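Local coordinates for digeranylgeranylglycerophospholipid reductase (Sulfolobus acidocaldarius, PDB 4OPI), which uses FAD to hydrogenate the geranylgeranyl chains of archaeal membrane lipid precursors, turning unsaturated archaeols into saturated ones, at residues V52-F57 with E93-N98. The protein carries 1 engineered substitution. Sequence-based numbering, arbitrary orientation.
With GRG (geranylgeranyl diphosphate), chain C; GRG (geranylgeranyl diphosphate), chain D.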
loop_
_atom_site.group_PDB
_atom_site.type_symbol
_atom_site.label_atom_id
_atom_site.label_comp_id
_atom_site.label_asym_id
_atom_site.label_seq_id
_atom_site.Cartn_x
_atom_site.Cartn_y
_atom_site.Cartn_z
ATOM N N VAL A 52 -1.442 -11.053 2.571
ATOM C CA VAL A 52 -0.852 -10.244 3.632
ATOM C C VAL A 52 0.082 -11.078 4.499
ATOM O O VAL A 52 -0.231 -12.217 4.849
ATOM C CB VAL A 52 -1.932 -9.603 4.535
ATOM C CG1 VAL A 52 -1.301 -8.588 5.478
ATOM C CG2 VAL A 52 -3.017 -8.942 3.698
ATOM N N SER A 53 1.231 -10.506 4.840
ATOM C CA SER A 53 2.186 -11.161 5.726
ATOM C C SER A 53 1.611 -11.339 7.130
ATOM O O SER A 53 0.850 -10.502 7.608
ATOM C CB SER A 53 3.484 -10.358 5.788
ATOM O OG SER A 53 4.350 -10.870 6.784
ATOM N N LYS A 54 1.982 -12.434 7.787
ATOM C CA LYS A 54 1.516 -12.702 9.144
ATOM C C LYS A 54 2.144 -11.732 10.141
ATOM O O LYS A 54 1.536 -11.385 11.153
ATOM C CB LYS A 54 1.830 -14.143 9.550
ATOM C CG LYS A 54 1.252 -14.536 10.902
ATOM C CD LYS A 54 1.657 -15.943 11.311
ATOM C CE LYS A 54 3.118 -16.000 11.722
ATOM N NZ LYS A 54 3.476 -17.322 12.302
ATOM N N ALA A 55 3.364 -11.298 9.839
ATOM C CA ALA A 55 4.117 -10.416 10.725
ATOM C C ALA A 55 3.406 -9.088 10.975
ATOM O O ALA A 55 3.574 -8.476 12.030
ATOM C CB ALA A 55 5.501 -10.166 10.157
ATOM N N HIS A 56 2.617 -8.644 10.001
ATOM C CA HIS A 56 1.853 -7.409 10.145
ATOM C C HIS A 56 0.802 -7.521 11.244
ATOM O O HIS A 56 0.558 -6.563 11.977
ATOM C CB HIS A 56 1.184 -7.033 8.822
ATOM C CG HIS A 56 2.101 -6.361 7.848
ATOM N ND1 HIS A 56 2.614 -5.100 8.060
ATOM C CD2 HIS A 56 2.588 -6.770 6.653
ATOM C CE1 HIS A 56 3.381 -4.762 7.039
ATOM N NE2 HIS A 56 3.383 -5.758 6.171
ATOM N N PHE A 57 0.187 -8.695 11.359
ATOM C CA PHE A 57 -0.879 -8.906 12.335
ATOM C C PHE A 57 -0.338 -9.024 13.757
ATOM O O PHE A 57 -0.988 -8.598 14.712
ATOM C CB PHE A 57 -1.690 -10.153 11.975
ATOM C CG PHE A 57 -2.512 -10.002 10.727
ATOM C CD1 PHE A 57 -3.789 -9.469 10.784
ATOM C CD2 PHE A 57 -2.007 -10.389 9.497
ATOM C CE1 PHE A 57 -4.547 -9.325 9.638
ATOM C CE2 PHE A 57 -2.762 -10.248 8.346
ATOM C CZ PHE A 57 -4.033 -9.715 8.418
ATOM N N GLU A 93 5.801 -16.828 6.537
ATOM C CA GLU A 93 4.392 -17.126 6.752
ATOM C C GLU A 93 3.515 -15.940 6.373
ATOM O O GLU A 93 3.838 -14.790 6.673
ATOM C CB GLU A 93 4.141 -17.530 8.204
ATOM C CG GLU A 93 4.924 -18.755 8.647
ATOM C CD GLU A 93 4.478 -19.275 9.999
ATOM O OE1 GLU A 93 5.337 -19.753 10.768
ATOM O OE2 GLU A 93 3.265 -19.210 10.292
ATOM N N GLY A 94 2.406 -16.233 5.704
ATOM C CA GLY A 94 1.468 -15.208 5.293
ATOM C C GLY A 94 0.070 -15.775 5.136
ATOM O O GLY A 94 -0.151 -16.966 5.349
ATOM N N PHE A 95 -0.874 -14.920 4.758
ATOM C CA PHE A 95 -2.259 -15.344 4.609
ATOM C C PHE A 95 -2.854 -14.939 3.269
ATOM O O PHE A 95 -2.635 -13.822 2.793
ATOM C CB PHE A 95 -3.123 -14.757 5.727
ATOM C CG PHE A 95 -2.646 -15.085 7.109
ATOM C CD1 PHE A 95 -2.509 -16.398 7.519
ATOM C CD2 PHE A 95 -2.361 -14.072 8.009
ATOM C CE1 PHE A 95 -2.077 -16.696 8.797
ATOM C CE2 PHE A 95 -1.932 -14.365 9.288
ATOM C CZ PHE A 95 -1.790 -15.676 9.682
ATOM N N GLU A 96 -3.609 -15.847 2.662
ATOM C CA GLU A 96 -4.486 -15.493 1.555
ATOM C C GLU A 96 -5.887 -15.282 2.112
ATOM O O GLU A 96 -6.545 -16.229 2.548
ATOM C CB GLU A 96 -4.484 -16.564 0.465
ATOM C CG GLU A 96 -3.691 -16.175 -0.776
ATOM C CD GLU A 96 -4.251 -14.944 -1.469
ATOM O OE1 GLU A 96 -3.454 -14.184 -2.059
ATOM O OE2 GLU A 96 -5.483 -14.739 -1.431
ATOM N N LEU A 97 -6.333 -14.029 2.097
ATOM C CA LEU A 97 -7.529 -13.630 2.827
ATOM C C LEU A 97 -8.806 -13.623 2.000
ATOM O O LEU A 97 -8.780 -13.444 0.783
ATOM C CB LEU A 97 -7.328 -12.228 3.414
ATOM C CG LEU A 97 -6.884 -12.081 4.868
ATOM C CD1 LEU A 97 -6.329 -13.385 5.400
ATOM C CD2 LEU A 97 -5.851 -10.973 4.980
ATOM N N ASN A 98 -9.925 -13.830 2.686
ATOM C CA ASN A 98 -11.208 -13.361 2.194
ATOM C C ASN A 98 -11.358 -11.940 2.724
ATOM O O ASN A 98 -11.967 -11.720 3.770
ATOM C CB ASN A 98 -12.356 -14.262 2.656
ATOM C CG ASN A 98 -13.686 -13.904 2.004
ATOM O OD1 ASN A 98 -13.981 -12.734 1.761
ATOM N ND2 ASN A 98 -14.494 -14.918 1.718
HETATM C C20 GRG C . -0.166 -8.311 -5.946
HETATM C C19 GRG C . 0.006 -5.695 -6.067
HETATM C C18 GRG C . 0.287 -6.999 -5.353
HETATM C C17 GRG C . 0.936 -7.005 -4.176
HETATM C C16 GRG C . 1.216 -8.319 -3.481
HETATM C C14 GRG C . 3.822 -9.890 -2.499
HETATM C C13 GRG C . 2.657 -9.290 -1.745
HETATM C C15 GRG C . 1.988 -8.031 -2.224
HETATM C C12 GRG C . 2.184 -9.863 -0.621
HETATM C C11 GRG C . 2.792 -11.118 -0.057
HETATM C C9 GRG C . 2.512 -11.113 1.425
HETATM C C8 GRG C . 2.694 -12.496 1.992
HETATM C C10 GRG C . 1.522 -13.438 2.152
HETATM C C7 GRG C . 3.935 -12.880 2.343
HETATM C C6 GRG C . 4.208 -14.258 2.910
HETATM C C5 GRG C . 5.549 -14.747 2.420
HETATM C C3 GRG C . 6.695 -13.946 3.011
HETATM C C4 GRG C . 8.075 -14.010 2.389
HETATM C C2 GRG C . 6.492 -13.179 4.097
HETATM C C1 GRG C . 7.594 -12.357 4.711
HETATM O O1 GRG C . 7.045 -11.725 5.842
HETATM P PA GRG C . 7.568 -12.265 7.225
HETATM O O1A GRG C . 7.803 -11.132 8.194
HETATM O O3A GRG C . 8.937 -12.981 6.893
HETATM O O2A GRG C . 6.566 -13.228 7.811
HETATM P PB GRG C . 9.785 -13.833 7.910
HETATM O O1B GRG C . 11.193 -13.290 7.922
HETATM O O2B GRG C . 9.177 -13.712 9.286
HETATM O O3B GRG C . 9.804 -15.281 7.477
HETATM C C20 GRG D . 8.776 -4.009 -9.300
HETATM C C19 GRG D . 9.560 -4.388 -11.726
HETATM C C18 GRG D . 9.347 -4.951 -10.339
HETATM C C17 GRG D . 9.685 -6.260 -10.160
HETATM C C16 GRG D . 9.671 -7.251 -8.997
HETATM C C14 GRG D . 11.230 -8.129 -6.754
HETATM C C13 GRG D . 9.764 -7.799 -6.610
HETATM C C15 GRG D . 9.099 -6.893 -7.638
HETATM C C12 GRG D . 9.082 -8.326 -5.572
HETATM C C11 GRG D . 9.790 -9.225 -4.580
HETATM C C9 GRG D . 8.776 -9.950 -3.713
HETATM C C8 GRG D . 9.342 -10.057 -2.313
HETATM C C10 GRG D . 10.778 -10.493 -2.138
HETATM C C7 GRG D . 8.582 -9.767 -1.232
HETATM C C6 GRG D . 9.157 -9.864 0.165
HETATM C C5 GRG D . 8.264 -10.668 1.099
HETATM C C3 GRG D . 7.146 -9.860 1.744
HETATM C C4 GRG D . 5.879 -9.564 0.973
HETATM C C2 GRG D . 7.295 -9.438 3.021
HETATM C C1 GRG D . 6.262 -8.655 3.814
HETATM O O1 GRG D . 5.900 -7.445 3.192
HETATM P PA GRG D . 6.052 -6.113 4.023
HETATM O O1A GRG D . 7.068 -5.236 3.328
HETATM O O3A GRG D . 6.485 -6.449 5.506
HETATM O O2A GRG D . 4.733 -5.389 4.069
#
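Lys54 leaves the backbone with CG trans to N (chi1 -174°) and kinks at chi3 (73°), a course that takes the lysine past the ring of Phe95, Lys54 CG 3.5 Å from Phe95 CZ, and swings NZ onto Glu93. There Lys54 NZ meets Glu93 OE2 at 2.8 Å from above the carboxylate plane in a salt bridge; OE2 makes a second one with Lys73. Phe95 turns the edge of its ring toward the face of Phe57 in an offset edge-to-face pair, centroids 5.7 Å apart and planes at 66°. Leu97 CD2 touches Val52 CG2 (3.7 Å) and meets the edge of the Phe57 ring near CZ. With an alanine at Lys54, the Glu93 carboxylate would probably keep Lys73 but lose its other cation, and the Phe95 ring would lose the aliphatic chain crossing it. Strand 51-53, at one edge of a mixed sheet, pairs antiparallel with strand 87-97, Val52 and Phe95 exchanging two backbone hydrogen bonds, before the chain turns into helix 54-60. Ser53 is the N-cap: its OG accepts from Ala55 N (3.2 Å) and donates to O1 of one geranylgeranyl diphosphate. Gly94 CA packs 3.6 Å from C10 of that same ligand, while His56 NE2, at the ring edge, hydrogen-bonds to O2A of the second.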